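PDB 2H56: DNA-3-methyladenine glycosidase from Bacillus halodurans, which belongs to the HhH-GPD superfamily of base excision DNA repair proteins and has a largely helical fold. Local coordinates for residues R112-C115 with E116-S120; E96-Q100 with A101-K105. One frame throughout, in Å; residues are numbered along the deposited sequence.

Contact 1 (R112-C115 with E116-S120); sequences RHVC and EHVES
His113 and His117, one turn apart near the C-terminal end of helix 105-119, form an i to i+4 edge-to-face aromatic pair in this mainly helical HhH-GPD protein. The ring centroids are 4.5 Å apart and the planes meet at 64°, with the edge of His117 directed at the face of His113. The side chain of His117 can be followed outward. Its CB lies beside the carbonyl oxygens of His113 and Val114, and CG stays close to His113 O. His117 CD2 comes within 3.3 Å of His113 O and also sits over the centre of the His113 ring, 3.7 Å above its plane. At the tip, His117 NE2 is 3.3 Å from His113 CE1. His113 reaches this position because its CG is anti to the backbone N (chi1 -153°), while its ND1 is hydrogen-bonded to Lys144 N. Ile143, in the same loop, packs on both histidines.

Glu116 has an extended chain, and its carboxylate plane stands nearly perpendicular to the His113 ring. A water donates to Glu116 OE2 and makes a weak bond with His113 NE2; OE2 also forms a salt bridge with Arg122. On the buried side, Val114 CG1 meets Val118 CG2, and Val114 packs against helix 51-61.

Regular i to i+4 backbone bonds run beneath these side chains. The straightest runs from Glu116 N to Arg112 O, at 175°, and Glu119 N donates to Cys115 O across 2.9 Å.

Contact 2 (E96-Q100 with A101-K105); sequences EALRQ and AGVSK
Leu98 and Val103 meet where helix 95-100 ends in a Schellman motif, identified by the positive phi of Gly102 (104°) and two bonds back into the last turn. Val103 N donates to Leu98 O, and Gly102 N to Arg99 O. The second donor stands above the carbonyl plane, 68° out of it. The positive phi is one that glycine adopts readily.

The turn sends the apolar and charged side chains to different surroundings. Val103 CG2, beside its own backbone N, lies 3.5 Å from Leu98 O and 4.3 Å from Leu98 CD2; both residues also pack on Ile108 and Val76, joining the turn to helices 105-119 and 66-80. Arg99 and Lys105 run at a slant to each other on an exposed surface. The Arg99 chain bends at chi3 (56°), bringing its guanidinium alongside Lys105, whose CB lies over one face. Arg99 NH1 is 4.1 Å from Lys105 CD and 4.5 Å from Lys105 NZ, a like-charge approach that probably costs some energy. Closer to the backbone, Arg99 CA makes a nearly straight C-H...O contact with Val103 O, at 3.6 Å.

Overall arrangement
Contact 2 precedes contact 1 in the chain: the Schellman turn closing helix 95-100 leads into helix 105-119, whose later part carries contact 1. Their centres are about 19 Å apart, yet they touch, because Arg112 NH2 packs 3.9 Å from Leu98 CD1. The same guanidinium is salt-bridged to Asp95 and hydrogen-bonded to the Val93 and Leu90 carbonyls, tying the long helix to the start of helix 95-100 and the chain before it. Both contacts belong to the HhH-GPD part of the chain and lie on the same side of its centre, contact 1 about 21 Å and contact 2 about 25 Å from it, centre to centre.

Contact 1 (R112-C115 with E116-S120)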
# COMPACT_ATOMS: atom_id res chain seq x y z
N ARG A 112 -6.14 8.99 17.38
CA ARG A 112 -5.54 9.26 18.68
C ARG A 112 -4.44 8.27 19.01
O ARG A 112 -3.40 8.66 19.54
CB ARG A 112 -6.58 9.21 19.80
CG ARG A 112 -7.60 10.27 19.79
CD ARG A 112 -7.02 11.67 19.68
NE ARG A 112 -8.12 12.63 19.66
CZ ARG A 112 -8.00 13.93 19.43
NH1 ARG A 112 -6.79 14.47 19.18
NH2 ARG A 112 -9.10 14.70 19.43
N HIS A 113 -4.67 7.00 18.71
CA HIS A 113 -3.68 6.00 19.04
C HIS A 113 -2.43 6.22 18.18
O HIS A 113 -1.32 6.02 18.66
CB HIS A 113 -4.27 4.59 18.89
CG HIS A 113 -3.61 3.57 19.76
ND1 HIS A 113 -3.10 2.39 19.26
CD2 HIS A 113 -3.39 3.54 21.10
CE1 HIS A 113 -2.59 1.67 20.26
NE2 HIS A 113 -2.74 2.36 21.38
N VAL A 114 -2.59 6.67 16.94
CA VAL A 114 -1.43 6.98 16.10
C VAL A 114 -0.64 8.13 16.72
O VAL A 114 0.59 8.08 16.82
CB VAL A 114 -1.86 7.38 14.68
CG1 VAL A 114 -0.68 8.02 13.90
CG2 VAL A 114 -2.45 6.18 13.95
N CYS A 115 -1.35 9.15 17.17
CA CYS A 115 -0.69 10.27 17.84
C CYS A 115 0.09 9.86 19.03
O CYS A 115 1.24 10.22 19.15
CB CYS A 115 -1.71 11.27 18.30
SG CYS A 115 -2.47 12.11 16.92
N GLU A 116 -0.55 9.11 19.91
CA GLU A 116 0.10 8.58 21.09
C GLU A 116 1.41 7.86 20.71
O GLU A 116 2.45 8.10 21.33
CB GLU A 116 -0.86 7.64 21.86
CG GLU A 116 -0.26 6.98 23.12
CD GLU A 116 -1.13 5.84 23.71
OE1 GLU A 116 -2.36 6.02 23.86
OE2 GLU A 116 -0.55 4.78 24.05
N HIS A 117 1.35 7.01 19.70
CA HIS A 117 2.51 6.22 19.33
C HIS A 117 3.63 7.06 18.68
O HIS A 117 4.80 6.76 18.87
CB HIS A 117 2.10 5.09 18.36
CG HIS A 117 1.65 3.83 19.02
ND1 HIS A 117 2.32 2.64 18.86
CD2 HIS A 117 0.57 3.55 19.78
CE1 HIS A 117 1.68 1.69 19.51
NE2 HIS A 117 0.61 2.22 20.08
N VAL A 118 3.28 8.07 17.90
CA VAL A 118 4.29 8.94 17.31
C VAL A 118 4.94 9.81 18.41
O VAL A 118 6.17 9.90 18.46
CB VAL A 118 3.72 9.81 16.12
CG1 VAL A 118 4.75 10.88 15.66
CG2 VAL A 118 3.32 8.91 14.96
N GLU A 119 4.16 10.40 19.29
CA GLU A 119 4.71 11.34 20.27
C GLU A 119 5.40 10.73 21.49
O GLU A 119 6.15 11.41 22.16
CB GLU A 119 3.61 12.28 20.76
CG GLU A 119 3.15 13.29 19.72
CD GLU A 119 2.13 14.25 20.28
OE1 GLU A 119 1.05 13.77 20.67
OE2 GLU A 119 2.42 15.48 20.36
N SER A 120 5.11 9.47 21.78
CA SER A 120 5.75 8.72 22.84
C SER A 120 7.07 8.15 22.32
O SER A 120 7.92 7.65 23.09
CB SER A 120 4.85 7.53 23.19
OG SER A 120 4.89 6.56 22.12
O HOH W 1 -0.19 1.89 23.61

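Contact 2 (E96-Q100 with A101-K105)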
# COMPACT_ATOMS: atom_id res chain seq x y z
N GLU A 96 -15.48 16.05 19.52
CA GLU A 96 -16.78 16.46 18.95
C GLU A 96 -16.49 17.14 17.61
O GLU A 96 -17.19 16.91 16.63
CB GLU A 96 -17.60 17.35 19.90
N ALA A 97 -15.44 17.94 17.54
CA ALA A 97 -15.17 18.69 16.31
C ALA A 97 -14.95 17.72 15.17
O ALA A 97 -15.57 17.86 14.10
CB ALA A 97 -13.98 19.61 16.48
N LEU A 98 -14.07 16.75 15.40
CA LEU A 98 -13.76 15.70 14.42
C LEU A 98 -14.99 14.92 14.00
O LEU A 98 -15.16 14.58 12.81
CB LEU A 98 -12.74 14.72 14.99
CG LEU A 98 -11.28 15.21 15.02
CD1 LEU A 98 -10.40 14.21 15.75
CD2 LEU A 98 -10.78 15.47 13.59
N ARG A 99 -15.87 14.63 14.96
CA ARG A 99 -17.13 13.98 14.63
C ARG A 99 -18.06 14.82 13.79
O ARG A 99 -18.69 14.31 12.88
CB ARG A 99 -17.84 13.47 15.89
CG ARG A 99 -17.16 12.18 16.34
CD ARG A 99 -17.97 11.28 17.24
NE ARG A 99 -19.26 10.90 16.67
CZ ARG A 99 -20.18 10.25 17.37
NH1 ARG A 99 -19.92 9.86 18.62
NH2 ARG A 99 -21.35 9.97 16.84
N GLN A 100 -18.13 16.11 14.08
CA GLN A 100 -18.91 17.00 13.25
C GLN A 100 -18.36 17.07 11.84
O GLN A 100 -19.09 17.34 10.90
CB GLN A 100 -18.93 18.39 13.84
CG GLN A 100 -19.91 18.48 14.96
CD GLN A 100 -20.17 19.90 15.40
OE1 GLN A 100 -19.75 20.88 14.74
NE2 GLN A 100 -20.85 20.03 16.54
N ALA A 101 -17.06 16.87 11.71
CA ALA A 101 -16.43 16.85 10.39
C ALA A 101 -16.75 15.55 9.64
O ALA A 101 -16.48 15.45 8.45
CB ALA A 101 -14.90 17.04 10.52
N GLY A 102 -17.30 14.55 10.32
CA GLY A 102 -17.63 13.29 9.68
C GLY A 102 -16.69 12.15 9.96
O GLY A 102 -16.83 11.08 9.38
N VAL A 103 -15.71 12.36 10.84
CA VAL A 103 -14.80 11.26 11.18
C VAL A 103 -15.52 10.39 12.14
O VAL A 103 -16.03 10.89 13.13
CB VAL A 103 -13.48 11.72 11.84
CG1 VAL A 103 -12.59 10.50 12.07
CG2 VAL A 103 -12.77 12.75 10.97
N SER A 104 -15.57 9.09 11.90
CA SER A 104 -16.37 8.20 12.80
C SER A 104 -15.73 8.11 14.17
O SER A 104 -14.58 8.47 14.33
CB SER A 104 -16.58 6.82 12.17
OG SER A 104 -15.44 5.99 12.35
N LYS A 105 -16.49 7.68 15.17
CA LYS A 105 -15.95 7.50 16.54
C LYS A 105 -14.80 6.44 16.60
O LYS A 105 -13.78 6.65 17.28
CB LYS A 105 -17.06 7.11 17.48
CG LYS A 105 -16.66 7.03 18.92
CD LYS A 105 -17.80 6.52 19.76
CE LYS A 105 -17.52 6.69 21.23
NZ LYS A 105 -18.76 7.05 21.98